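Local structure of predicted protein (Acinetobacter sp. RUH2624, 4MEA) at residues Lys40-Glu45 with Ile116-Lys121; Ser107-Ser112 with Ile250-Ala255; Lys274-Val279 with Thr303-Val308. The protein hydrolyses epoxides as a secreted Cif-type virulence factor with the alpha/beta hydrolase fold. All blocks are in the same frame, centred on the assembly; numbering follows the deposited sequence.

Interaction 1. Residues Lys40-Glu45 with Ile116-Lys121; sequences KFIESE and IGAIKK
I42 and A118 meet methyl to methyl where helix 108-123 packs on strand 37-44, an outermost strand of the mixed sheet in this alpha/beta hydrolase fold. The short strand and helix segments run 129° apart, with their axes 7.9 Å from one another at closest. The tight part of the contact is apolar. The CG2 branch of I42 lies 3.8 Å from the CB of A118, and that same alanine also rests on L49 of the adjacent strand 47-54. The longer branch goes to K121: CG1 is anti to the backbone N (chi1 -170°) and CD1 extends on from it (chi2 171°), ending 3.8 Å from K121 CB and near its CE. Beside this patch the CA of S44 is 5.8 Å from the CA of A118. The S44 hydroxyl is hydrogen-bonded to I114 O one turn earlier in the helix, so a polar group in a buried place has a partner. G117, bare at this turn, lets that OG sit 4.0 Å from its CA.

Toward solvent the fit is looser. The CB of E43 points away from the helix, and its backbone O faces K121 instead, while E45 OE1, just past the strand, forms a long, weak ion pair with K113 NZ. The lysine of the last helical turn does the bridging here: the K121 chain, bent at chi2 and chi3, passes obliquely over the I42 tip with its aliphatic carbons and then reaches the strand, where NZ makes a weak hydrogen bond of 3.4 Å to the backbone O of E43.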
loop_
_atom_site.group_PDB
_atom_site.type_symbol
_atom_site.label_atom_id
_atom_site.label_comp_id
_atom_site.label_asym_id
_atom_site.label_seq_id
_atom_site.Cartn_x
_atom_site.Cartn_y
_atom_site.Cartn_z
ATOM N N LYS A 40 34.617 -4.360 7.039
ATOM C CA LYS A 40 34.883 -5.630 7.704
ATOM C C LYS A 40 33.610 -6.441 7.834
ATOM O O LYS A 40 32.519 -5.928 7.615
ATOM C CB LYS A 40 35.448 -5.385 9.104
ATOM C CG LYS A 40 36.751 -4.623 9.129
ATOM C CD LYS A 40 37.273 -4.529 10.541
ATOM C CE LYS A 40 38.503 -3.651 10.611
ATOM N NZ LYS A 40 39.115 -3.686 11.971
ATOM N N PHE A 41 33.758 -7.707 8.211
ATOM C CA PHE A 41 32.618 -8.579 8.434
ATOM C C PHE A 41 32.738 -9.253 9.796
ATOM O O PHE A 41 33.841 -9.471 10.298
ATOM C CB PHE A 41 32.526 -9.639 7.336
ATOM C CG PHE A 41 32.266 -9.076 5.965
ATOM C CD1 PHE A 41 30.989 -9.084 5.430
ATOM C CD2 PHE A 41 33.301 -8.543 5.211
ATOM C CE1 PHE A 41 30.742 -8.573 4.160
ATOM C CE2 PHE A 41 33.062 -8.026 3.948
ATOM C CZ PHE A 41 31.778 -8.047 3.419
ATOM N N ILE A 42 31.598 -9.582 10.393
ATOM C CA ILE A 42 31.599 -10.260 11.681
ATOM C C ILE A 42 30.393 -11.171 11.846
ATOM O O ILE A 42 29.264 -10.804 11.506
ATOM C CB ILE A 42 31.659 -9.267 12.858
ATOM C CG1 ILE A 42 31.917 -10.023 14.166
ATOM C CG2 ILE A 42 30.373 -8.449 12.933
ATOM C CD1 ILE A 42 32.205 -9.136 15.347
ATOM N N GLU A 43 30.639 -12.361 12.386
ATOM C CA GLU A 43 29.579 -13.341 12.569
ATOM C C GLU A 43 28.907 -13.126 13.921
ATOM O O GLU A 43 29.581 -12.958 14.944
ATOM C CB GLU A 43 30.137 -14.764 12.460
ATOM C CG GLU A 43 29.085 -15.819 12.154
ATOM C CD GLU A 43 28.779 -15.928 10.670
ATOM O OE1 GLU A 43 27.670 -16.379 10.323
ATOM O OE2 GLU A 43 29.655 -15.579 9.850
ATOM N N SER A 44 27.578 -13.107 13.912
ATOM C CA SER A 44 26.788 -12.978 15.129
ATOM C C SER A 44 25.542 -13.837 15.001
ATOM O O SER A 44 24.707 -13.609 14.120
ATOM C CB SER A 44 26.378 -11.526 15.378
ATOM O OG SER A 44 25.638 -11.412 16.589
ATOM N N GLU A 45 25.426 -14.822 15.884
ATOM C CA GLU A 45 24.288 -15.732 15.900
ATOM C C GLU A 45 24.120 -16.405 14.541
ATOM O O GLU A 45 23.005 -16.679 14.109
ATOM C CB GLU A 45 22.991 -15.010 16.311
ATOM C CG GLU A 45 23.100 -14.112 17.555
ATOM C CD GLU A 45 23.438 -14.872 18.840
ATOM O OE1 GLU A 45 23.283 -16.114 18.877
ATOM O OE2 GLU A 45 23.861 -14.219 19.818
ATOM N N ILE A 116 23.391 -6.683 18.954
ATOM C CA ILE A 116 24.088 -6.400 20.210
ATOM C C ILE A 116 25.360 -7.246 20.349
ATOM O O ILE A 116 26.388 -6.764 20.820
ATOM C CB ILE A 116 23.165 -6.573 21.445
ATOM C CG1 ILE A 116 23.840 -6.020 22.706
ATOM C CG2 ILE A 116 22.763 -8.037 21.632
ATOM C CD1 ILE A 116 24.241 -4.567 22.597
ATOM N N GLY A 117 25.292 -8.495 19.902
ATOM C CA GLY A 117 26.437 -9.382 19.964
ATOM C C GLY A 117 27.622 -8.839 19.187
ATOM O O GLY A 117 28.762 -8.898 19.651
ATOM N N ALA A 118 27.352 -8.306 18.000
ATOM C CA ALA A 118 28.412 -7.793 17.139
ATOM C C ALA A 118 28.939 -6.483 17.692
ATOM O O ALA A 118 30.148 -6.253 17.733
ATOM C CB ALA A 118 27.892 -7.601 15.712
ATOM N N ILE A 119 28.020 -5.628 18.126
ATOM C CA ILE A 119 28.383 -4.335 18.685
ATOM C C ILE A 119 29.324 -4.485 19.884
ATOM O O ILE A 119 30.309 -3.755 20.005
ATOM C CB ILE A 119 27.131 -3.525 19.071
ATOM C CG1 ILE A 119 26.385 -3.091 17.802
ATOM C CG2 ILE A 119 27.514 -2.316 19.892
ATOM C CD1 ILE A 119 24.996 -2.530 18.065
ATOM N N LYS A 120 29.035 -5.448 20.755
ATOM C CA LYS A 120 29.867 -5.645 21.931
ATOM C C LYS A 120 31.298 -5.967 21.497
ATOM O O LYS A 120 32.260 -5.522 22.121
ATOM C CB LYS A 120 29.292 -6.747 22.829
ATOM C CG LYS A 120 28.039 -6.330 23.618
ATOM C CD LYS A 120 28.379 -5.330 24.717
ATOM C CE LYS A 120 27.198 -5.071 25.652
ATOM N NZ LYS A 120 26.650 -6.329 26.231
ATOM N N LYS A 121 31.430 -6.720 20.408
ATOM C CA LYS A 121 32.751 -7.129 19.919
ATOM C C LYS A 121 33.467 -6.021 19.150
ATOM O O LYS A 121 34.681 -5.842 19.292
ATOM C CB LYS A 121 32.649 -8.408 19.075
ATOM C CG LYS A 121 32.330 -9.643 19.906
ATOM C CD LYS A 121 31.469 -10.648 19.154
ATOM C CE LYS A 121 32.302 -11.666 18.395
ATOM N NZ LYS A 121 31.434 -12.700 17.756
#

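Interaction 2. Residues Ser107-Ser112 with Ile250-Ala255; sequences SAENTS and IRQNEA
Q252 uses both ends of its amide on the first turn of helix 108-123. Its OE1 accepts the backbone N-H of E109 at 2.8 Å in a nearly straight bond, although the donor comes in from above the carbonyl plane, 41° out of it. Its NE2 donates to S107 OG at 3.0 Å, and this partner lies close to the amide plane. S107 is the N-cap residue of the helix, and its hydroxyl is also hydrogen-bonded to D105 OD1. The preceding amide, A108 N, is hydrogen-bonded to S249 OG, so helix 246-258 serves two successive N-H groups.

The glutamine reaches this far because its chain is extended beyond CG (chi2 165°), leading CD away from its own helix; the two helical segments run 84° apart in direction, their axes 10.0 Å from one another at closest. A second link runs through water 1, which donates to E109 OE2 at 2.7 Å and to Q252 O at 2.8 Å.

Packing fills in around these bonds. The bent side chain of E109 passes obliquely over that of Q252, its CG over the amide face, 3.4 Å from the glutamine CG and closer still to the amide carbon, a tight fit. A108 CB lies nearly in the plane of the amide, 3.6 Å from Q252 OE1, and P142 of helix 136-146 touches A108, E109 and N253. The N253 amide gives its ND2 to P162 O, whereas its OD1 is buried with no partner in the model.

Because E109 N can only donate, the oxygen of the Q252 amide must face it, which puts NE2 toward S107 OG, and the amino-terminal end of helix 108-123 would probably polarise the carbonyl further.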
loop_
_atom_site.group_PDB
_atom_site.type_symbol
_atom_site.label_atom_id
_atom_site.label_comp_id
_atom_site.label_asym_id
_atom_site.label_seq_id
_atom_site.Cartn_x
_atom_site.Cartn_y
_atom_site.Cartn_z
ATOM N N SER A 107 12.014 -9.882 13.445
ATOM C CA SER A 107 11.417 -9.105 14.529
ATOM C C SER A 107 12.482 -8.333 15.305
ATOM O O SER A 107 13.653 -8.733 15.348
ATOM C CB SER A 107 10.616 -9.999 15.483
ATOM O OG SER A 107 11.459 -10.848 16.258
ATOM N N ALA A 108 12.062 -7.230 15.917
ATOM C CA ALA A 108 12.930 -6.388 16.745
ATOM C C ALA A 108 13.799 -7.190 17.726
ATOM O O ALA A 108 15.007 -6.972 17.825
ATOM C CB ALA A 108 12.088 -5.376 17.502
ATOM N N GLU A 109 13.187 -8.102 18.470
ATOM C CA GLU A 109 13.949 -8.892 19.442
ATOM C C GLU A 109 15.082 -9.671 18.785
ATOM O O GLU A 109 16.212 -9.675 19.282
ATOM C CB GLU A 109 13.040 -9.855 20.209
ATOM C CG GLU A 109 12.091 -9.174 21.188
ATOM C CD GLU A 109 12.782 -8.688 22.449
ATOM O OE1 GLU A 109 14.026 -8.808 22.547
ATOM O OE2 GLU A 109 12.069 -8.190 23.348
ATOM N N ASN A 110 14.780 -10.339 17.675
ATOM C CA ASN A 110 15.797 -11.124 16.986
ATOM C C ASN A 110 16.930 -10.283 16.382
ATOM O O ASN A 110 18.100 -10.587 16.575
ATOM C CB ASN A 110 15.182 -12.028 15.914
ATOM C CG ASN A 110 16.067 -13.225 15.602
ATOM O OD1 ASN A 110 16.737 -13.751 16.489
ATOM N ND2 ASN A 110 16.079 -13.656 14.344
ATOM N N THR A 111 16.581 -9.232 15.646
ATOM C CA THR A 111 17.598 -8.362 15.053
ATOM C C THR A 111 18.394 -7.650 16.150
ATOM O O THR A 111 19.596 -7.417 16.009
ATOM C CB THR A 111 16.958 -7.315 14.099
ATOM O OG1 THR A 111 15.985 -6.548 14.820
ATOM C CG2 THR A 111 16.264 -8.012 12.935
ATOM N N SER A 112 17.724 -7.295 17.243
ATOM C CA SER A 112 18.425 -6.688 18.377
ATOM C C SER A 112 19.449 -7.657 18.979
ATOM O O SER A 112 20.557 -7.258 19.379
ATOM C CB SER A 112 17.432 -6.240 19.451
ATOM O OG SER A 112 16.840 -4.991 19.123
ATOM N N ILE A 250 5.957 -5.233 17.109
ATOM C CA ILE A 250 5.010 -4.388 17.822
ATOM C C ILE A 250 4.694 -4.994 19.175
ATOM O O ILE A 250 4.743 -4.313 20.203
ATOM C CB ILE A 250 3.708 -4.201 17.016
ATOM C CG1 ILE A 250 3.969 -3.270 15.825
ATOM C CG2 ILE A 250 2.593 -3.657 17.919
ATOM C CD1 ILE A 250 2.907 -3.324 14.740
ATOM N N ARG A 251 4.370 -6.282 19.171
ATOM C CA ARG A 251 4.076 -6.998 20.404
ATOM C C ARG A 251 5.280 -6.936 21.332
ATOM O O ARG A 251 5.149 -6.732 22.540
ATOM C CB ARG A 251 3.717 -8.456 20.101
ATOM C CG ARG A 251 3.802 -9.379 21.315
ATOM C CD ARG A 251 2.688 -10.409 21.311
ATOM N NE ARG A 251 2.882 -11.463 22.302
ATOM C CZ ARG A 251 2.758 -11.299 23.618
ATOM N NH1 ARG A 251 2.457 -10.107 24.124
ATOM N NH2 ARG A 251 2.947 -12.332 24.432
ATOM N N GLN A 252 6.466 -7.100 20.758
ATOM C CA GLN A 252 7.676 -7.110 21.558
ATOM C C GLN A 252 7.928 -5.765 22.216
ATOM O O GLN A 252 8.269 -5.708 23.397
ATOM C CB GLN A 252 8.872 -7.531 20.706
ATOM C CG GLN A 252 8.790 -8.983 20.261
ATOM C CD GLN A 252 9.751 -9.293 19.138
ATOM O OE1 GLN A 252 10.445 -8.404 18.635
ATOM N NE2 GLN A 252 9.814 -10.567 18.745
ATOM N N ASN A 253 7.771 -4.682 21.457
ATOM C CA ASN A 253 8.017 -3.361 22.011
ATOM C C ASN A 253 6.948 -2.952 23.014
ATOM O O ASN A 253 7.241 -2.312 24.023
ATOM C CB ASN A 253 8.162 -2.303 20.901
ATOM C CG ASN A 253 9.460 -2.466 20.113
ATOM O OD1 ASN A 253 10.410 -3.099 20.588
ATOM N ND2 ASN A 253 9.501 -1.908 18.904
ATOM N N GLU A 254 5.702 -3.305 22.727
ATOM C CA GLU A 254 4.616 -2.998 23.649
ATOM C C GLU A 254 4.845 -3.707 24.986
ATOM O O GLU A 254 4.557 -3.160 26.055
ATOM C CB GLU A 254 3.269 -3.414 23.043
ATOM C CG GLU A 254 2.806 -2.513 21.895
ATOM C CD GLU A 254 2.379 -1.125 22.365
ATOM O OE1 GLU A 254 1.964 -0.984 23.534
ATOM O OE2 GLU A 254 2.450 -0.171 21.562
ATOM N N ALA A 255 5.367 -4.926 24.921
ATOM C CA ALA A 255 5.658 -5.687 26.135
ATOM C C ALA A 255 6.752 -4.999 26.954
ATOM O O ALA A 255 6.660 -4.907 28.174
ATOM C CB ALA A 255 6.055 -7.127 25.789
HETATM O O HOH W 1 9.542 -7.959 24.342
#

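Interaction 3. Residues Lys274-Val279 with Thr303-Val308; sequences KGVNDV and TGHWMV
V276 and H305 each set a first torsion near anti, and the two side chains end up side by side, pointing the same way. In H305, CG is anti to the backbone N (chi1 -175°); in V276, CG1 takes that place (chi1 -174°), leaving CG2 to approach the imidazole obliquely, 4.0 Å from ND1. That nitrogen is hydrogen-bonded to D158 OD2, which also takes the backbone N of V276, while H305 NE2 bonds D134 OD1. An Asp-His-Asp arrangement of this kind is consistent with the catalytic triad of alpha/beta-fold epoxide hydrolases.

Next to this pair the two backbones meet directly. K274 N donates to T303 O at 2.8 Å, and the CA atoms of G275 and G304 come within 4.1 Å. Neither glycine brings a side chain between the two loops, and G275 CA lies 3.7 Å from H305 N.

The loops follow neighbouring parallel strands, 267-272 and 295-300, and lead into helices 279-288 and 307-323; from helix 200-211, Y211 touches H305 and F207 touches W306.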
loop_
_atom_site.group_PDB
_atom_site.type_symbol
_atom_site.label_atom_id
_atom_site.label_comp_id
_atom_site.label_asym_id
_atom_site.label_seq_id
_atom_site.Cartn_x
_atom_site.Cartn_y
_atom_site.Cartn_z
ATOM N N LYS A 274 9.751 17.276 5.948
ATOM C CA LYS A 274 9.187 16.793 4.678
ATOM C C LYS A 274 9.202 15.270 4.563
ATOM O O LYS A 274 8.852 14.711 3.515
ATOM C CB LYS A 274 9.930 17.391 3.473
ATOM C CG LYS A 274 9.801 18.908 3.354
ATOM C CD LYS A 274 8.339 19.324 3.307
ATOM C CE LYS A 274 8.193 20.834 3.109
ATOM N NZ LYS A 274 6.768 21.276 3.200
ATOM N N GLY A 275 9.616 14.603 5.634
ATOM C CA GLY A 275 9.614 13.152 5.672
ATOM C C GLY A 275 8.436 12.670 6.502
ATOM O O GLY A 275 7.297 13.049 6.251
ATOM N N VAL A 276 8.712 11.842 7.501
ATOM C CA VAL A 276 7.664 11.345 8.394
ATOM C C VAL A 276 7.236 12.451 9.369
ATOM O O VAL A 276 6.142 12.415 9.927
ATOM C CB VAL A 276 8.121 10.072 9.149
ATOM C CG1 VAL A 276 6.962 9.482 9.954
ATOM C CG2 VAL A 276 8.642 9.045 8.144
ATOM N N ASN A 277 8.114 13.431 9.561
ATOM C CA ASN A 277 7.762 14.667 10.260
ATOM C C ASN A 277 7.553 14.444 11.770
ATOM O O ASN A 277 8.490 14.084 12.488
ATOM C CB ASN A 277 6.535 15.326 9.585
ATOM C CG ASN A 277 6.276 16.740 10.077
ATOM O OD1 ASN A 277 7.093 17.324 10.788
ATOM N ND2 ASN A 277 5.134 17.298 9.695
ATOM N N ASP A 278 6.327 14.621 12.250
ATOM C CA ASP A 278 6.100 14.644 13.698
ATOM C C ASP A 278 5.633 13.335 14.355
ATOM O O ASP A 278 5.406 13.301 15.570
ATOM C CB ASP A 278 5.123 15.775 14.052
ATOM C CG ASP A 278 3.765 15.596 13.412
ATOM O OD1 ASP A 278 3.601 14.669 12.589
ATOM O OD2 ASP A 278 2.859 16.400 13.726
ATOM N N VAL A 279 5.483 12.267 13.575
ATOM C CA VAL A 279 4.995 11.001 14.122
ATOM C C VAL A 279 5.908 10.448 15.231
ATOM O O VAL A 279 5.449 10.139 16.324
ATOM C CB VAL A 279 4.807 9.929 13.026
ATOM C CG1 VAL A 279 4.417 8.575 13.651
ATOM C CG2 VAL A 279 3.765 10.386 12.004
ATOM N N THR A 303 13.576 19.351 5.022
ATOM C CA THR A 303 14.339 18.104 4.959
ATOM C C THR A 303 13.390 16.915 4.904
ATOM O O THR A 303 12.468 16.806 5.716
ATOM C CB THR A 303 15.271 17.942 6.187
ATOM O OG1 THR A 303 16.165 19.058 6.256
ATOM C CG2 THR A 303 16.091 16.632 6.100
ATOM N N GLY A 304 13.614 16.037 3.935
ATOM C CA GLY A 304 12.794 14.849 3.779
ATOM C C GLY A 304 13.341 13.683 4.587
ATOM O O GLY A 304 14.128 13.870 5.507
ATOM N N HIS A 305 12.932 12.476 4.217
ATOM C CA HIS A 305 13.273 11.252 4.942
ATOM C C HIS A 305 14.765 10.885 4.928
ATOM O O HIS A 305 15.293 10.350 5.904
ATOM C CB HIS A 305 12.448 10.101 4.361
ATOM C CG HIS A 305 12.607 8.810 5.095
ATOM N ND1 HIS A 305 12.209 8.646 6.406
ATOM C CD2 HIS A 305 13.108 7.615 4.698
ATOM C CE1 HIS A 305 12.465 7.406 6.788
ATOM N NE2 HIS A 305 13.014 6.761 5.770
ATOM N N TRP A 306 15.442 11.161 3.820
ATOM C CA TRP A 306 16.834 10.744 3.659
ATOM C C TRP A 306 17.730 11.832 4.245
ATOM O O TRP A 306 18.377 12.590 3.518
ATOM C CB TRP A 306 17.128 10.478 2.177
ATOM C CG TRP A 306 15.998 9.727 1.523
ATOM C CD1 TRP A 306 15.094 10.217 0.627
ATOM C CD2 TRP A 306 15.636 8.359 1.754
ATOM N NE1 TRP A 306 14.197 9.236 0.273
ATOM C CE2 TRP A 306 14.507 8.085 0.950
ATOM C CE3 TRP A 306 16.155 7.338 2.563
ATOM C CZ2 TRP A 306 13.890 6.833 0.926
ATOM C CZ3 TRP A 306 15.537 6.083 2.539
ATOM C CH2 TRP A 306 14.414 5.848 1.728
ATOM N N MET A 307 17.765 11.883 5.574
ATOM C CA MET A 307 18.154 13.093 6.287
ATOM C C MET A 307 19.615 13.490 6.132
ATOM O O MET A 307 19.926 14.675 6.083
ATOM C CB MET A 307 17.783 12.979 7.763
ATOM C CG MET A 307 16.283 12.783 8.004
ATOM S SD MET A 307 15.922 12.587 9.760
ATOM C CE MET A 307 16.409 14.184 10.403
ATOM N N VAL A 308 20.507 12.505 6.059
ATOM C CA VAL A 308 21.923 12.788 5.855
ATOM C C VAL A 308 22.237 13.194 4.399
ATOM O O VAL A 308 23.029 14.114 4.164
ATOM C CB VAL A 308 22.808 11.604 6.315
ATOM C CG1 VAL A 308 24.280 11.890 6.040
ATOM C CG2 VAL A 308 22.573 11.338 7.805
#

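How the interactions relate
Interactions 1 and 2 share helix 108-123: residues 107-112 at its start meet helix 246-258, and residues 116-121 further along meet the outermost strand 37-44. Their centres are 19 Å apart, and along the chain their segments alternate. Interaction 3 stands apart, its centre 24 Å from that of interaction 2 and 30 Å from that of interaction 1, with nearest atoms about 12 Å and about 17 Å away respectively. It contains H305, placed as the probable catalytic histidine with D134 and D158. Interactions 1 and 3 lie on opposite sides of the chain's centre, and at that separation interaction 1 is packing remote from the site.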